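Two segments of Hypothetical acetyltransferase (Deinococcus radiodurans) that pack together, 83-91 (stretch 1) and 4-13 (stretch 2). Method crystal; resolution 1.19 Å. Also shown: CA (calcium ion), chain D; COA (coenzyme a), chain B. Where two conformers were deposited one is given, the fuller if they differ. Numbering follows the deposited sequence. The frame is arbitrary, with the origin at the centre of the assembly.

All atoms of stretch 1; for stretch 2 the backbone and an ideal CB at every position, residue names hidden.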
# COMPACT_ATOMS: atom_id res chain seq x y z
N ALA A 83 -19.18 14.81 -5.47
CA ALA A 83 -20.55 14.30 -5.23
C ALA A 83 -21.54 14.42 -6.41
O ALA A 83 -22.33 13.51 -6.61
CB ALA A 83 -21.17 14.96 -3.93
N GLY A 84 -21.48 15.49 -7.19
CA GLY A 84 -22.40 15.71 -8.32
C GLY A 84 -22.22 14.76 -9.47
O GLY A 84 -23.01 14.73 -10.40
N TRP A 85 -21.14 13.98 -9.40
CA TRP A 85 -20.70 13.06 -10.45
C TRP A 85 -20.79 11.61 -10.04
O TRP A 85 -20.43 10.75 -10.85
CB TRP A 85 -19.25 13.39 -10.87
CG TRP A 85 -19.18 14.59 -11.76
CD1 TRP A 85 -18.84 15.85 -11.42
CD2 TRP A 85 -19.50 14.62 -13.15
NE1 TRP A 85 -18.89 16.67 -12.52
CE2 TRP A 85 -19.32 15.94 -13.59
CE3 TRP A 85 -19.95 13.66 -14.06
CZ2 TRP A 85 -19.55 16.31 -14.92
CZ3 TRP A 85 -20.16 14.03 -15.37
CH2 TRP A 85 -19.96 15.34 -15.77
N ARG A 86 -21.19 11.33 -8.80
CA ARG A 86 -21.37 9.98 -8.29
C ARG A 86 -22.59 9.32 -8.92
O ARG A 86 -23.48 9.99 -9.46
CB ARG A 86 -21.49 10.01 -6.77
CG ARG A 86 -20.21 10.46 -6.11
CD ARG A 86 -20.35 10.56 -4.60
NE ARG A 86 -19.13 11.14 -4.05
CZ ARG A 86 -19.05 11.87 -2.98
NH1 ARG A 86 -20.06 12.00 -2.14
NH2 ARG A 86 -17.91 12.41 -2.64
N SER A 87 -22.66 8.00 -8.79
CA SER A 87 -23.84 7.23 -9.20
C SER A 87 -23.98 7.12 -10.72
O SER A 87 -25.09 6.85 -11.23
CB SER A 87 -25.13 7.75 -8.56
OG SER A 87 -26.15 6.77 -8.58
N LEU A 88 -22.89 7.32 -11.44
CA LEU A 88 -22.84 7.17 -12.89
C LEU A 88 -21.90 6.05 -13.32
O LEU A 88 -21.72 5.81 -14.50
CB LEU A 88 -22.41 8.46 -13.56
CG LEU A 88 -23.30 9.65 -13.42
CD1 LEU A 88 -22.64 10.92 -13.93
CD2 LEU A 88 -24.66 9.37 -14.12
N GLY A 89 -21.26 5.38 -12.36
CA GLY A 89 -20.27 4.36 -12.66
C GLY A 89 -18.83 4.82 -12.71
O GLY A 89 -17.92 4.03 -12.97
N LEU A 90 -18.59 6.09 -12.40
CA LEU A 90 -17.23 6.64 -12.52
C LEU A 90 -16.25 6.03 -11.51
O LEU A 90 -15.09 5.77 -11.84
CB LEU A 90 -17.26 8.15 -12.49
CG LEU A 90 -15.94 8.85 -12.73
CD1 LEU A 90 -15.33 8.46 -14.06
CD2 LEU A 90 -16.10 10.34 -12.59
N GLY A 91 -16.69 5.85 -10.26
CA GLY A 91 -15.81 5.26 -9.28
C GLY A 91 -15.37 3.86 -9.68
O GLY A 91 -14.20 3.50 -9.54
N UNK A 4 -28.12 17.78 -14.03
CA UNK A 4 -27.91 16.88 -15.16
C UNK A 4 -26.40 16.69 -15.44
O UNK A 4 -25.59 17.65 -15.33
CB UNK A 4 -28.62 17.42 -16.40
N UNK A 5 -26.05 15.44 -15.73
CA UNK A 5 -24.64 15.03 -16.00
C UNK A 5 -24.61 13.96 -17.04
O UNK A 5 -25.52 13.13 -17.10
CB UNK A 5 -23.94 14.53 -14.73
N UNK A 6 -23.50 13.89 -17.76
CA UNK A 6 -23.21 12.71 -18.58
C UNK A 6 -21.74 12.37 -18.54
O UNK A 6 -20.90 13.29 -18.59
CB UNK A 6 -23.65 12.93 -20.03
N UNK A 7 -21.40 11.07 -18.46
CA UNK A 7 -19.99 10.69 -18.55
C UNK A 7 -19.49 10.79 -19.96
O UNK A 7 -18.31 10.61 -20.20
CB UNK A 7 -19.77 9.27 -18.02
N UNK A 8 -20.34 11.08 -20.93
CA UNK A 8 -19.89 11.01 -22.30
C UNK A 8 -18.72 11.92 -22.61
O UNK A 8 -17.93 11.54 -23.45
CB UNK A 8 -21.05 11.34 -23.24
N UNK A 9 -18.59 13.10 -22.01
CA UNK A 9 -17.39 13.96 -22.22
C UNK A 9 -16.54 14.02 -20.90
O UNK A 9 -16.10 15.08 -20.40
CB UNK A 9 -17.81 15.37 -22.65
N UNK A 10 -16.39 12.87 -20.29
CA UNK A 10 -15.32 12.70 -19.29
C UNK A 10 -14.20 12.02 -20.00
O UNK A 10 -14.41 11.02 -20.72
CB UNK A 10 -15.77 11.90 -18.06
N UNK A 11 -13.00 12.55 -19.80
CA UNK A 11 -11.78 11.98 -20.29
C UNK A 11 -10.90 11.52 -19.14
O UNK A 11 -10.92 12.11 -18.07
CB UNK A 11 -11.04 12.99 -21.17
N UNK A 12 -10.09 10.51 -19.40
CA UNK A 12 -9.22 9.93 -18.38
C UNK A 12 -7.77 10.10 -18.78
O UNK A 12 -7.42 10.04 -19.97
CB UNK A 12 -9.54 8.45 -18.16
N UNK A 13 -6.91 10.28 -17.78
CA UNK A 13 -5.48 10.32 -18.01
C UNK A 13 -4.74 9.79 -16.79
O UNK A 13 -5.29 9.77 -15.69
CB UNK A 13 -5.03 11.74 -18.34
CA CA D . -27.27 6.08 -10.64
N1A COA B . -22.68 3.92 1.36
C2A COA B . -23.42 2.97 0.68
N3A COA B . -23.19 2.68 -0.64
C4A COA B . -22.22 3.38 -1.29
C5A COA B . -21.48 4.36 -0.64
C6A COA B . -21.70 4.62 0.72
N6A COA B . -20.98 5.53 1.39
N7A COA B . -20.60 4.87 -1.54
C8A COA B . -20.79 4.24 -2.72
N9A COA B . -21.79 3.32 -2.58
C1B COA B . -22.27 2.39 -3.60
C2B COA B . -23.74 2.61 -3.93
O2B COA B . -24.25 1.35 -4.24
C3B COA B . -23.75 3.45 -5.20
O3B COA B . -24.92 3.33 -5.98
P3B COA B . -26.11 4.43 -5.86
O7A COA B . -26.56 4.41 -4.42
O8A COA B . -25.54 5.77 -6.24
O9A COA B . -27.17 3.95 -6.82
C4B COA B . -22.51 2.89 -5.87
O4B COA B . -21.60 2.59 -4.82
C5B COA B . -21.87 3.85 -6.86
O5B COA B . -20.96 3.14 -7.67
P1A COA B . -20.27 3.94 -8.89
O1A COA B . -19.47 2.91 -9.63
O2A COA B . -21.25 4.76 -9.67
O3A COA B . -19.23 4.84 -8.09
P2A COA B . -19.30 6.42 -7.78
O4A COA B . -20.62 6.76 -7.20
O5A COA B . -18.85 7.14 -9.00
O6A COA B . -18.13 6.49 -6.70
CBP COA B . -17.29 6.30 -4.47
CCP COA B . -18.13 5.64 -5.56
CDP COA B . -15.87 6.54 -5.00
CEP COA B . -17.23 5.35 -3.26
CAP COA B . -18.01 7.62 -4.12
OAP COA B . -19.21 7.37 -3.41
C9P COA B . -17.12 8.49 -3.27
O9P COA B . -16.24 9.31 -3.83
N8P COA B . -17.25 8.50 -1.95
C7P COA B . -16.42 9.33 -1.09
C6P COA B . -14.99 8.80 -0.91
C5P COA B . -15.00 7.33 -0.61
O5P COA B . -15.77 6.89 0.25
N4P COA B . -14.14 6.59 -1.31
C3P COA B . -13.84 5.21 -0.99
C2P COA B . -12.45 5.17 -0.35
S1P COA B . -12.41 5.90 1.32

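At position 4 the CA-to-CB bond points away and an ideal CB has nothing of stretch 1 within 5.5 Å, so this contact hardly constrains the choice; the residue is Gln 4.

Position 5 is the informative one. Its phi/psi of -145/153 is extended, CA-to-CB points toward stretch 1, and the ideal CB lies 3.9 Å from both Trp 85 CZ3 and Leu 88 CD1. Beyond it lie the indole face and, 4.4 Å from that CB, Gly 84 O. A medium or long side chain would suit, whether apolar, such as Met or Leu, or cationic, such as Lys or Arg. The deposited residue is Arg 5. Its CD stands 3.6 Å from the centroid of the Trp 85 six-membered ring, 6° off the normal, a CH-pi contact; CZ is 4.5 Å from the five-membered centroid, 15° off, a cation-pi contact. Arg 5 NH1 comes within 3.0 Å of Gly 84 O, but the angle is poor and the carbonyl sits over the guanidinium face, so no hydrogen bond forms.

At position 6 CA-to-CB points away, which leaves the side chain free and suits small or polar residues. Ser 6 brings its backbone instead: Ser 6 O meets the ring edge, 3.4 Å from Trp 85 CZ3. Its OG accepts from the backbone N of position 8 at 2.9 Å.

Position 7 has a sideways CA-to-CB bond, with the ideal CB 5.2 Å from Leu 88 CB and 5.5 Å from Trp 85 CZ3. A branched or flexible apolar chain could bridge that gap: Leu, Met or Ile. Leu 7 does so with chi1 m and chi2 t, placing CD2 3.9 Å from both Trp 85 CE3 and Leu 88 CD1, and CD1 4.2 Å from Leu 90 CB.

Positions 8 and 9 leave stretch 1 out of reach of their ideal CBs, and small or polar residues would do; they are Ala 8 and Asp 9.

At position 10 CA-to-CB points toward stretch 1, with Leu 90 CD1 5.3 Å from the ideal CB, favouring Ile, Leu or Val. Ile 10 sets CD1 4.2 Å from the Trp 85 six-membered centroid, over the face opposite Arg 5, so the indole is sandwiched. Its backbone N bonds to Leu 7 O at 3.0 Å.

In the strand, position 11 is out of reach, so many side chains would do; it is Gln 11. Position 12 points toward stretch 1, but its ideal CB is 7.1 Å from Leu 90 CD1, so a large or long side chain is needed, and the apolar leucine end favours an aromatic or apolar one. The residue is Phe 12, whose CZ meets Leu 90 CD1 at 3.5 Å, at the ring edge. Position 13 is also out of reach and equally unconstrained; it is Gln 13.

Stretch 2, residues 4-13: QRSLADIQFQ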
# COMPACT_ATOMS: atom_id res chain seq x y z
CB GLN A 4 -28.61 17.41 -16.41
CG GLN A 4 -30.13 17.54 -16.26
CD GLN A 4 -30.70 18.52 -17.27
OE1 GLN A 4 -30.22 18.59 -18.42
NE2 GLN A 4 -31.72 19.30 -16.86
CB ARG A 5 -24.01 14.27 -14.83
CG ARG A 5 -24.09 14.86 -13.54
CD ARG A 5 -23.04 15.85 -13.30
NE ARG A 5 -23.68 16.86 -12.50
CZ ARG A 5 -23.09 17.57 -11.58
NH1 ARG A 5 -21.81 17.37 -11.28
NH2 ARG A 5 -23.80 18.46 -10.92
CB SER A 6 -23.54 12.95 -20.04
OG SER A 6 -23.19 11.80 -20.79
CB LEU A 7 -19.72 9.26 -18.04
CG LEU A 7 -19.88 9.06 -16.54
CD1 LEU A 7 -19.34 7.66 -16.15
CD2 LEU A 7 -19.20 10.17 -15.71
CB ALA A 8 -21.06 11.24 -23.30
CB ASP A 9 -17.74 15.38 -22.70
CG ASP A 9 -19.14 15.48 -23.26
OD1 ASP A 9 -19.28 15.19 -24.45
OD2 ASP A 9 -20.08 15.86 -22.51
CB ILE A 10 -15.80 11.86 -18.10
CG1 ILE A 10 -16.89 12.61 -17.32
CG2 ILE A 10 -14.62 11.50 -17.19
CD1 ILE A 10 -16.52 14.05 -16.93
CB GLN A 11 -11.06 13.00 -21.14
CG GLN A 11 -11.86 13.32 -22.45
CD GLN A 11 -11.00 13.96 -23.51
OE1 GLN A 11 -10.90 15.19 -23.58
NE2 GLN A 11 -10.33 13.13 -24.30
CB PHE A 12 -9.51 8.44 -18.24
CG PHE A 12 -10.90 8.15 -17.80
CD1 PHE A 12 -11.92 8.00 -18.71
CD2 PHE A 12 -11.20 8.00 -16.45
CE1 PHE A 12 -13.19 7.73 -18.32
CE2 PHE A 12 -12.47 7.74 -16.04
CZ PHE A 12 -13.50 7.60 -16.97
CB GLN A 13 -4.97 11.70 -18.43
CG GLN A 13 -5.06 12.75 -17.38
CD GLN A 13 -4.66 14.08 -17.93
OE1 GLN A 13 -5.41 14.68 -18.70
NE2 GLN A 13 -3.50 14.55 -17.55
O HOH W 1 -28.62 5.38 -8.72
O HOH W 2 -27.26 6.09 -12.94
O HOH W 3 -29.49 5.65 -11.49
O HOH W 4 -26.22 4.01 -10.06
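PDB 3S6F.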